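Local coordinates for protein beta-mannosidase (Trichoderma harzianum, PDB 4CVU) that probably hydrolyses terminal beta-linked mannose from the non-reducing ends of mannosides, as a family 2 glycoside hydrolase, at residues Gly386-Pro391 / Met418-Ser423; Gly347-Leu352 / His477-Ala482. All coordinates share one frame; numbering follows the deposited sequence.

Contact 1 (Gly386-Pro391 / Met418-Ser423)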
ATOM      1  N   GLY A 386      -1.593 -35.290  -4.342  1.00 33.35           N
ATOM      2  CA  GLY A 386      -1.389 -33.921  -4.825  1.00 34.74           C
ATOM      3  C   GLY A 386      -2.523 -33.002  -4.432  1.00 34.95           C
ATOM      4  O   GLY A 386      -2.990 -33.045  -3.262  1.00 33.28           O
ATOM      5  N   ALA A 387      -2.917 -32.142  -5.386  1.00 33.70           N
ATOM      6  CA  ALA A 387      -3.850 -31.014  -5.121  1.00 33.94           C
ATOM      7  C   ALA A 387      -4.519 -30.491  -6.393  1.00 32.22           C
ATOM      8  O   ALA A 387      -4.222 -30.979  -7.483  1.00 33.43           O
ATOM      9  CB  ALA A 387      -3.142 -29.874  -4.406  1.00 33.69           C
ATOM     10  N   ASN A 388      -5.418 -29.510  -6.239  1.00 32.05           N
ATOM     11  CA  ASN A 388      -6.120 -28.886  -7.366  1.00 32.08           C
ATOM     12  C   ASN A 388      -5.408 -27.591  -7.780  1.00 31.58           C
ATOM     13  O   ASN A 388      -5.179 -26.725  -6.973  1.00 31.49           O
ATOM     14  CB  ASN A 388      -7.529 -28.576  -6.983  1.00 32.43           C
ATOM     15  CG  ASN A 388      -8.380 -29.856  -6.843  1.00 32.72           C
ATOM     16  OD1 ASN A 388      -9.146 -30.209  -7.758  1.00 33.55           O
ATOM     17  ND2 ASN A 388      -8.256 -30.531  -5.741  1.00 32.78           N
ATOM     18  N   LEU A 389      -5.043 -27.508  -9.025  1.00 31.57           N
ATOM     19  CA  LEU A 389      -4.380 -26.330  -9.590  1.00 31.21           C
ATOM     20  C   LEU A 389      -5.444 -25.408 -10.155  1.00 31.76           C
ATOM     21  O   LEU A 389      -6.217 -25.794 -11.044  1.00 32.68           O
ATOM     22  CB  LEU A 389      -3.446 -26.770 -10.698  1.00 31.98           C
ATOM     23  CG  LEU A 389      -2.773 -25.618 -11.458  1.00 32.03           C
ATOM     24  CD1 LEU A 389      -1.805 -24.924 -10.531  1.00 32.84           C
ATOM     25  CD2 LEU A 389      -2.083 -26.172 -12.690  1.00 33.13           C
ATOM     26  N   ILE A 390      -5.479 -24.182  -9.655  1.00 30.88           N
ATOM     27  CA  ILE A 390      -6.344 -23.138 -10.184  1.00 30.30           C
ATOM     28  C   ILE A 390      -5.453 -22.139 -10.948  1.00 31.38           C
ATOM     29  O   ILE A 390      -4.223 -22.195 -10.841  1.00 31.30           O
ATOM     30  CB  ILE A 390      -7.158 -22.428  -9.088  1.00 30.15           C
ATOM     31  CG1 ILE A 390      -6.241 -21.674  -8.136  1.00 29.84           C
ATOM     32  CG2 ILE A 390      -8.039 -23.435  -8.328  1.00 30.92           C
ATOM     33  CD1 ILE A 390      -6.812 -20.369  -7.650  1.00 30.92           C
ATOM     34  N   PRO A 391      -6.049 -21.272 -11.757  1.00 32.38           N
ATOM     35  CA  PRO A 391      -5.175 -20.331 -12.495  1.00 33.51           C
ATOM     36  C   PRO A 391      -4.327 -19.510 -11.532  1.00 33.47           C
ATOM     37  O   PRO A 391      -4.860 -18.938 -10.591  1.00 35.07           O
ATOM     38  CB  PRO A 391      -6.159 -19.443 -13.241  1.00 33.11           C
ATOM     39  CG  PRO A 391      -7.404 -20.269 -13.330  1.00 32.86           C
ATOM     40  CD  PRO A 391      -7.473 -21.088 -12.096  1.00 31.75           C
ATOM     41  N   MET A 418       0.561 -35.864  -8.858  1.00 32.56           N
ATOM     42  CA  MET A 418      -0.592 -35.457  -9.659  1.00 33.26           C
ATOM     43  C   MET A 418      -1.099 -34.077  -9.246  1.00 31.90           C
ATOM     44  O   MET A 418      -1.048 -33.722  -8.055  1.00 31.95           O
ATOM     45  CB  MET A 418      -1.748 -36.488  -9.489  1.00 32.99           C
ATOM     46  CG  MET A 418      -2.944 -36.240 -10.384  1.00 33.62           C
ATOM     47  SD  MET A 418      -4.228 -37.523 -10.182  1.00 35.31           S
ATOM     48  CE  MET A 418      -3.676 -38.760 -11.328  1.00 34.52           C
ATOM     49  N   LEU A 419      -1.521 -33.302 -10.254  1.00 32.72           N
ATOM     50  CA  LEU A 419      -2.390 -32.160 -10.099  1.00 32.56           C
ATOM     51  C   LEU A 419      -3.677 -32.387 -10.867  1.00 34.25           C
ATOM     52  O   LEU A 419      -3.674 -32.896 -12.012  1.00 36.42           O
ATOM     53  CB  LEU A 419      -1.729 -30.839 -10.590  1.00 32.52           C
ATOM     54  CG  LEU A 419      -0.448 -30.407  -9.905  1.00 31.56           C
ATOM     55  CD1 LEU A 419       0.239 -29.281 -10.675  1.00 32.82           C
ATOM     56  CD2 LEU A 419      -0.704 -29.965  -8.490  1.00 32.10           C
ATOM     57  N   ARG A 420      -4.794 -31.964 -10.279  1.00 33.62           N
ATOM     58  CA  ARG A 420      -6.011 -31.821 -11.022  1.00 34.36           C
ATOM     59  C   ARG A 420      -6.110 -30.418 -11.552  1.00 34.14           C
ATOM     60  O   ARG A 420      -6.193 -29.484 -10.760  1.00 34.37           O
ATOM     61  CB  ARG A 420      -7.233 -32.098 -10.154  1.00 33.12           C
ATOM     62  CG  ARG A 420      -8.508 -31.593 -10.791  1.00 33.28           C
ATOM     63  CD  ARG A 420      -9.700 -32.277 -10.161  1.00 32.67           C
ATOM     64  NE  ARG A 420     -10.964 -31.749 -10.670  1.00 33.89           N
ATOM     65  CZ  ARG A 420     -11.896 -31.113  -9.964  1.00 34.56           C
ATOM     66  NH1 ARG A 420     -11.757 -30.853  -8.671  1.00 37.18           N
ATOM     67  NH2 ARG A 420     -12.999 -30.724 -10.571  1.00 37.66           N
ATOM     68  N   VAL A 421      -6.112 -30.282 -12.872  1.00 34.20           N
ATOM     69  CA  VAL A 421      -6.241 -28.999 -13.529  1.00 35.14           C
ATOM     70  C   VAL A 421      -7.740 -28.666 -13.597  1.00 34.79           C
ATOM     71  O   VAL A 421      -8.455 -29.058 -14.513  1.00 35.39           O
ATOM     72  CB  VAL A 421      -5.577 -28.967 -14.922  1.00 35.56           C
ATOM     73  CG1 VAL A 421      -5.576 -27.553 -15.484  1.00 36.43           C
ATOM     74  CG2 VAL A 421      -4.170 -29.473 -14.845  1.00 35.26           C
ATOM     75  N   TRP A 422      -8.167 -27.912 -12.591  1.00 35.20           N
ATOM     76  CA  TRP A 422      -9.539 -27.613 -12.279  1.00 35.20           C
ATOM     77  C   TRP A 422     -10.259 -26.824 -13.370  1.00 35.43           C
ATOM     78  O   TRP A 422      -9.693 -25.904 -13.939  1.00 34.10           O
ATOM     79  CB  TRP A 422      -9.543 -26.804 -10.961  1.00 35.47           C
ATOM     80  CG  TRP A 422     -10.902 -26.270 -10.573  1.00 33.91           C
ATOM     81  CD1 TRP A 422     -11.881 -26.962  -9.906  1.00 33.63           C
ATOM     82  CD2 TRP A 422     -11.424 -24.973 -10.829  1.00 32.73           C
ATOM     83  NE1 TRP A 422     -12.974 -26.150  -9.705  1.00 33.50           N
ATOM     84  CE2 TRP A 422     -12.724 -24.929 -10.277  1.00 33.59           C
ATOM     85  CE3 TRP A 422     -10.936 -23.837 -11.497  1.00 33.56           C
ATOM     86  CZ2 TRP A 422     -13.543 -23.794 -10.370  1.00 33.39           C
ATOM     87  CZ3 TRP A 422     -11.733 -22.712 -11.575  1.00 33.55           C
ATOM     88  CH2 TRP A 422     -13.028 -22.697 -11.026  1.00 33.76           C
ATOM     89  N   SER A 423     -11.511 -27.177 -13.650  1.00 35.40           N
ATOM     90  CA  SER A 423     -12.354 -26.363 -14.561  1.00 35.29           C
ATOM     91  C   SER A 423     -13.290 -25.498 -13.717  1.00 34.29           C
ATOM     92  O   SER A 423     -13.872 -26.009 -12.762  1.00 34.85           O
ATOM     93  CB  SER A 423     -13.147 -27.261 -15.537  1.00 35.21           C
ATOM     94  OG  SER A 423     -13.965 -28.224 -14.835  1.00 36.76           O
TER
HETATM   95  O   HOH W   1      -7.372 -24.579 -13.377  1.00 42.15           O

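Contact 2 (Gly347-Leu352 / His477-Ala482). With CD (cadmium ion), chain S.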
ATOM      1  N   GLY A 347       5.922 -39.104 -25.022  1.00 44.14           N
ATOM      2  CA  GLY A 347       6.318 -40.223 -24.170  1.00 43.67           C
ATOM      3  C   GLY A 347       5.562 -41.490 -24.535  1.00 46.04           C
ATOM      4  O   GLY A 347       4.445 -41.434 -25.081  1.00 45.48           O
ATOM      5  N   PHE A 348       6.183 -42.628 -24.252  1.00 46.13           N
ATOM      6  CA  PHE A 348       5.559 -43.920 -24.400  1.00 46.55           C
ATOM      7  C   PHE A 348       5.110 -44.383 -23.041  1.00 45.78           C
ATOM      8  O   PHE A 348       5.927 -44.753 -22.208  1.00 47.96           O
ATOM      9  CB  PHE A 348       6.533 -44.935 -25.027  1.00 47.51           C
ATOM     10  CG  PHE A 348       6.813 -44.673 -26.465  1.00 48.15           C
ATOM     11  CD1 PHE A 348       7.790 -43.764 -26.839  1.00 49.01           C
ATOM     12  CD2 PHE A 348       6.092 -45.335 -27.461  1.00 48.84           C
ATOM     13  CE1 PHE A 348       8.045 -43.526 -28.186  1.00 50.54           C
ATOM     14  CE2 PHE A 348       6.332 -45.095 -28.794  1.00 49.29           C
ATOM     15  CZ  PHE A 348       7.310 -44.191 -29.159  1.00 50.48           C
ATOM     16  N   ARG A 349       3.801 -44.297 -22.818  1.00 45.95           N
ATOM     17  CA  ARG A 349       3.180 -44.840 -21.621  0.50 44.43           C
ATOM     18  C   ARG A 349       1.686 -44.965 -21.784  1.00 42.98           C
ATOM     19  O   ARG A 349       1.093 -44.365 -22.672  1.00 44.28           O
ATOM     20  CB  ARG A 349       3.498 -43.997 -20.362  0.50 45.43           C
ATOM     21  CG  ARG A 349       3.391 -42.488 -20.522  0.50 45.83           C
ATOM     22  CD  ARG A 349       1.987 -41.954 -20.320  0.50 46.91           C
ATOM     23  NE  ARG A 349       1.260 -41.936 -21.576  0.50 48.33           N
ATOM     24  CZ  ARG A 349       0.299 -41.071 -21.878  0.50 48.63           C
ATOM     25  NH1 ARG A 349      -0.050 -40.125 -21.026  0.50 46.71           N
ATOM     26  NH2 ARG A 349      -0.300 -41.158 -23.058  0.50 48.07           N
ATOM     27  N   THR A 350       1.097 -45.788 -20.934  1.00 42.20           N
ATOM     28  CA  THR A 350      -0.345 -45.913 -20.859  1.00 42.50           C
ATOM     29  C   THR A 350      -0.778 -45.295 -19.550  1.00 41.10           C
ATOM     30  O   THR A 350      -0.123 -45.500 -18.514  1.00 41.25           O
ATOM     31  CB  THR A 350      -0.831 -47.379 -20.927  1.00 43.48           C
ATOM     32  OG1 THR A 350      -0.365 -48.100 -19.796  1.00 42.16           O
ATOM     33  CG2 THR A 350      -0.366 -48.044 -22.239  1.00 43.44           C
ATOM     34  N   ILE A 351      -1.839 -44.503 -19.598  1.00 39.48           N
ATOM     35  CA  ILE A 351      -2.477 -44.004 -18.397  1.00 38.82           C
ATOM     36  C   ILE A 351      -3.966 -44.245 -18.466  1.00 38.83           C
ATOM     37  O   ILE A 351      -4.636 -43.756 -19.365  1.00 40.34           O
ATOM     38  CB  ILE A 351      -2.136 -42.520 -18.124  1.00 39.53           C
ATOM     39  CG1 ILE A 351      -2.741 -42.047 -16.772  1.00 38.12           C
ATOM     40  CG2 ILE A 351      -2.576 -41.620 -19.276  1.00 38.34           C
ATOM     41  CD1 ILE A 351      -2.091 -42.642 -15.564  1.00 38.47           C
ATOM     42  N   LEU A 352      -4.458 -45.058 -17.530  1.00 38.66           N
ATOM     43  CA  LEU A 352      -5.848 -45.428 -17.440  1.00 38.01           C
ATOM     44  C   LEU A 352      -6.521 -44.721 -16.273  1.00 38.96           C
ATOM     45  O   LEU A 352      -5.968 -44.717 -15.152  1.00 38.28           O
ATOM     46  CB  LEU A 352      -5.940 -46.931 -17.171  1.00 39.37           C
ATOM     47  CG  LEU A 352      -7.361 -47.493 -16.963  1.00 39.46           C
ATOM     48  CD1 LEU A 352      -8.162 -47.416 -18.247  1.00 40.34           C
ATOM     49  CD2 LEU A 352      -7.264 -48.932 -16.486  1.00 39.51           C
ATOM     50  N   HIS A 477      -0.537 -35.309 -27.178  1.00 40.62           N
ATOM     51  CA  HIS A 477       0.810 -35.867 -27.213  1.00 42.60           C
ATOM     52  C   HIS A 477       1.622 -35.727 -25.930  1.00 43.20           C
ATOM     53  O   HIS A 477       2.737 -36.238 -25.857  1.00 42.28           O
ATOM     54  CB  HIS A 477       1.604 -35.166 -28.312  1.00 44.25           C
ATOM     55  CG  HIS A 477       1.980 -33.770 -27.974  1.00 45.22           C
ATOM     56  ND1 HIS A 477       3.210 -33.448 -27.436  1.00 47.34           N
ATOM     57  CD2 HIS A 477       1.295 -32.609 -28.071  1.00 45.59           C
ATOM     58  CE1 HIS A 477       3.274 -32.144 -27.238  1.00 45.80           C
ATOM     59  NE2 HIS A 477       2.126 -31.617 -27.608  1.00 46.84           N
ATOM     60  N   HIS A 478       1.099 -34.961 -24.961  1.00 41.35           N
ATOM     61  CA  HIS A 478       1.795 -34.746 -23.698  1.00 39.96           C
ATOM     62  C   HIS A 478       1.730 -35.961 -22.815  1.00 38.82           C
ATOM     63  O   HIS A 478       0.631 -36.402 -22.460  1.00 39.30           O
ATOM     64  CB  HIS A 478       1.190 -33.546 -22.970  1.00 38.52           C
ATOM     65  CG  HIS A 478       1.559 -32.242 -23.584  1.00 38.59           C
ATOM     66  ND1 HIS A 478       2.845 -31.753 -23.539  1.00 39.95           N
ATOM     67  CD2 HIS A 478       0.836 -31.343 -24.281  1.00 39.20           C
ATOM     68  CE1 HIS A 478       2.888 -30.581 -24.140  1.00 40.05           C
ATOM     69  NE2 HIS A 478       1.694 -30.323 -24.631  1.00 40.38           N
ATOM     70  N   ALA A 479       2.895 -36.495 -22.427  1.00 39.28           N
ATOM     71  CA  ALA A 479       2.916 -37.669 -21.523  1.00 39.58           C
ATOM     72  C   ALA A 479       2.285 -37.408 -20.149  1.00 41.74           C
ATOM     73  O   ALA A 479       1.737 -38.325 -19.527  1.00 40.48           O
ATOM     74  CB  ALA A 479       4.321 -38.188 -21.355  1.00 40.13           C
ATOM     75  N   SER A 480       2.324 -36.147 -19.702  1.00 40.93           N
ATOM     76  CA  SER A 480       1.725 -35.773 -18.401  1.00 40.36           C
ATOM     77  C   SER A 480       0.183 -35.849 -18.389  1.00 39.40           C
ATOM     78  O   SER A 480      -0.422 -35.988 -17.333  1.00 40.65           O
ATOM     79  CB  SER A 480       2.167 -34.367 -18.045  1.00 39.06           C
ATOM     80  OG  SER A 480       1.402 -33.458 -18.792  1.00 40.87           O
ATOM     81  N   LEU A 481      -0.450 -35.755 -19.551  1.00 38.27           N
ATOM     82  CA  LEU A 481      -1.901 -35.720 -19.637  1.00 39.14           C
ATOM     83  C   LEU A 481      -2.427 -37.050 -19.151  1.00 38.95           C
ATOM     84  O   LEU A 481      -2.014 -38.090 -19.627  1.00 38.96           O
ATOM     85  CB  LEU A 481      -2.362 -35.451 -21.075  1.00 39.73           C
ATOM     86  CG  LEU A 481      -3.873 -35.536 -21.342  1.00 41.52           C
ATOM     87  CD1 LEU A 481      -4.630 -34.504 -20.515  1.00 40.44           C
ATOM     88  CD2 LEU A 481      -4.199 -35.370 -22.838  1.00 41.45           C
ATOM     89  N   ALA A 482      -3.339 -37.023 -18.194  1.00 38.25           N
ATOM     90  CA  ALA A 482      -3.721 -38.250 -17.510  1.00 38.42           C
ATOM     91  C   ALA A 482      -5.173 -38.676 -17.701  1.00 38.00           C
ATOM     92  O   ALA A 482      -5.529 -39.842 -17.465  1.00 38.36           O
ATOM     93  CB  ALA A 482      -3.394 -38.094 -16.047  1.00 38.74           C
TER
HETATM   94 CD    CD S1014       1.803 -28.872 -27.893  1.00 76.45          CD
HETATM   95  O   HOH W   2       2.649 -39.120 -25.610  1.00 69.25           O
HETATM   96  O   HOH W   3      -6.638 -41.913 -19.104  1.00 36.17           O
HETATM   97  O   HOH W   4      -0.071 -28.423 -26.382  1.00 35.19           O
HETATM   98  O   HOH W   5       3.542 -27.605 -29.480  1.00 53.53           O

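Contact 1 (Gly386-Pro391 / Met418-Ser423)
Asn388 and Arg420, on adjacent parallel strands, meet amide to guanidinium. Arg420 NH1 donates to Asn388 OD1 at 2.8 Å, a bent bond (134° at the hydrogen) with the two planar groups almost perpendicular, 87° apart. With CG anti to the backbone N (chi1 164°) and the chain extended as far as NE, the arginine runs past the amide, and its CD lies 3.2 Å from Asn388 OD1. All three guanidinium nitrogens have further partners: NE forms a salt bridge with Glu446, NH1 one with Glu594, and NH2 bonds Asn488 OD1. Asn388 ND2 is held in turn by the backbone oxygens of Asn593 and Tyr705. A leucine in place of Arg420 would probably leave Glu446 and Glu594 without this charged mate and Asn388 OD1 without this donor.

The backbones are tied by a ladder. Arg420 N bonds Ala387 O at 3.0 Å, and Leu389 N bonds Arg420 O at 2.9 Å. Past the end of the strands, Trp422 N reaches Leu389 O at 3.3 Å. A water also donates to Leu389 O, and its other proton goes to Trp422 O at 2.7 Å, bridging the point where the two strands part. There Ile390 CG2 and Pro391 CD approach the Trp422 ring, which meets Trp706 edge-to-face.

Ala387, Leu389, Leu419 and Val421 occupy the other sheet face from Asn388 and Arg420; Leu389 CD2 lies 4.4 Å from Leu419 CD1, and Leu419 packs on Phe408 and Val411. The contact thus joins the two strands of a beta-alpha-beta unit whose helix 401-413 lies over this apolar face, with strand 702-705 flanking 380-389 and strand 442-446 flanking 418-421.

Contact 2 (Gly347-Leu352 / His477-Ala482)
Ile351 overlaps the backbone of Leu481 and Ala482, its CG1 3.6 Å from Ala482 O and its CG2 close to Leu481 O. CG1 stands anti to the backbone N (chi1 -175°), which brings it within 4.1 Å of Ala482 CB. Leu442 lies against both Ile351 and Ala482.

Arg349 has two conformers; in one of them it arches over the turn, its chain bent at chi2 and chi3 and a guanidinium face brought over Ala479 CA. In that copy NH1 makes two weak bonds, to Ala479 O at 2.9 Å and to Leu481 O at 3.2 Å, the latter oxygen near the guanidinium plane; they are doubtful for the residue as a whole. Gly347 passes so near that its CA is 4.0 Å from Ala479 CB; a CB on this residue would collide with that methyl. Waters span the remaining gaps between carbonyls: one links Ile351 O, at 2.7 Å, with Ala482 O, and another links Gly347 O with His477 O. Each has more acceptors around it than protons to give.

On the far side of the turn, His477 CE1 lies over one face of the His478 ring, 3.4 Å above its plane and offset toward the rim. His477 ND1 donates to Arg345 O, which helps fix the ring, while NE2 binds a cadmium ion in the ring plane at a long 2.8 Å. Asp430 and two waters also bind the metal, and one of these waters lies beside His478 NE2. His478 ND1 is paired with Asp437.

The linker from strand 340-346 of an antiparallel sheet to strand 351-354 runs against the type I turn from His478 to Leu481. That turn leads from helix 458-475 into the N-terminal end of strand 481-485, consistent with the (beta/alpha)8 catalytic barrel of family 2 glycoside hydrolases.

Both contacts are buried, but contact 1 lies almost at the centre of the chain, whereas the centre of contact 2 is about 17 Å from the centre of the chain. Their own centres are about 17 Å apart and their nearest atoms about 5 Å, without touching. Both reach the same mixed sheet, and strand 442-446 packs against each. Contact 1 is parallel strand pairing with a charged network on one face; contact 2 joins a linker to a turn through weak bonds from one conformer of an arginine, shared waters and small apolar groups, with a cadmium ion at its far side. Along the chain, 386-391 and 418-423 both fall inside the loop closed by 347-352 and 477-482.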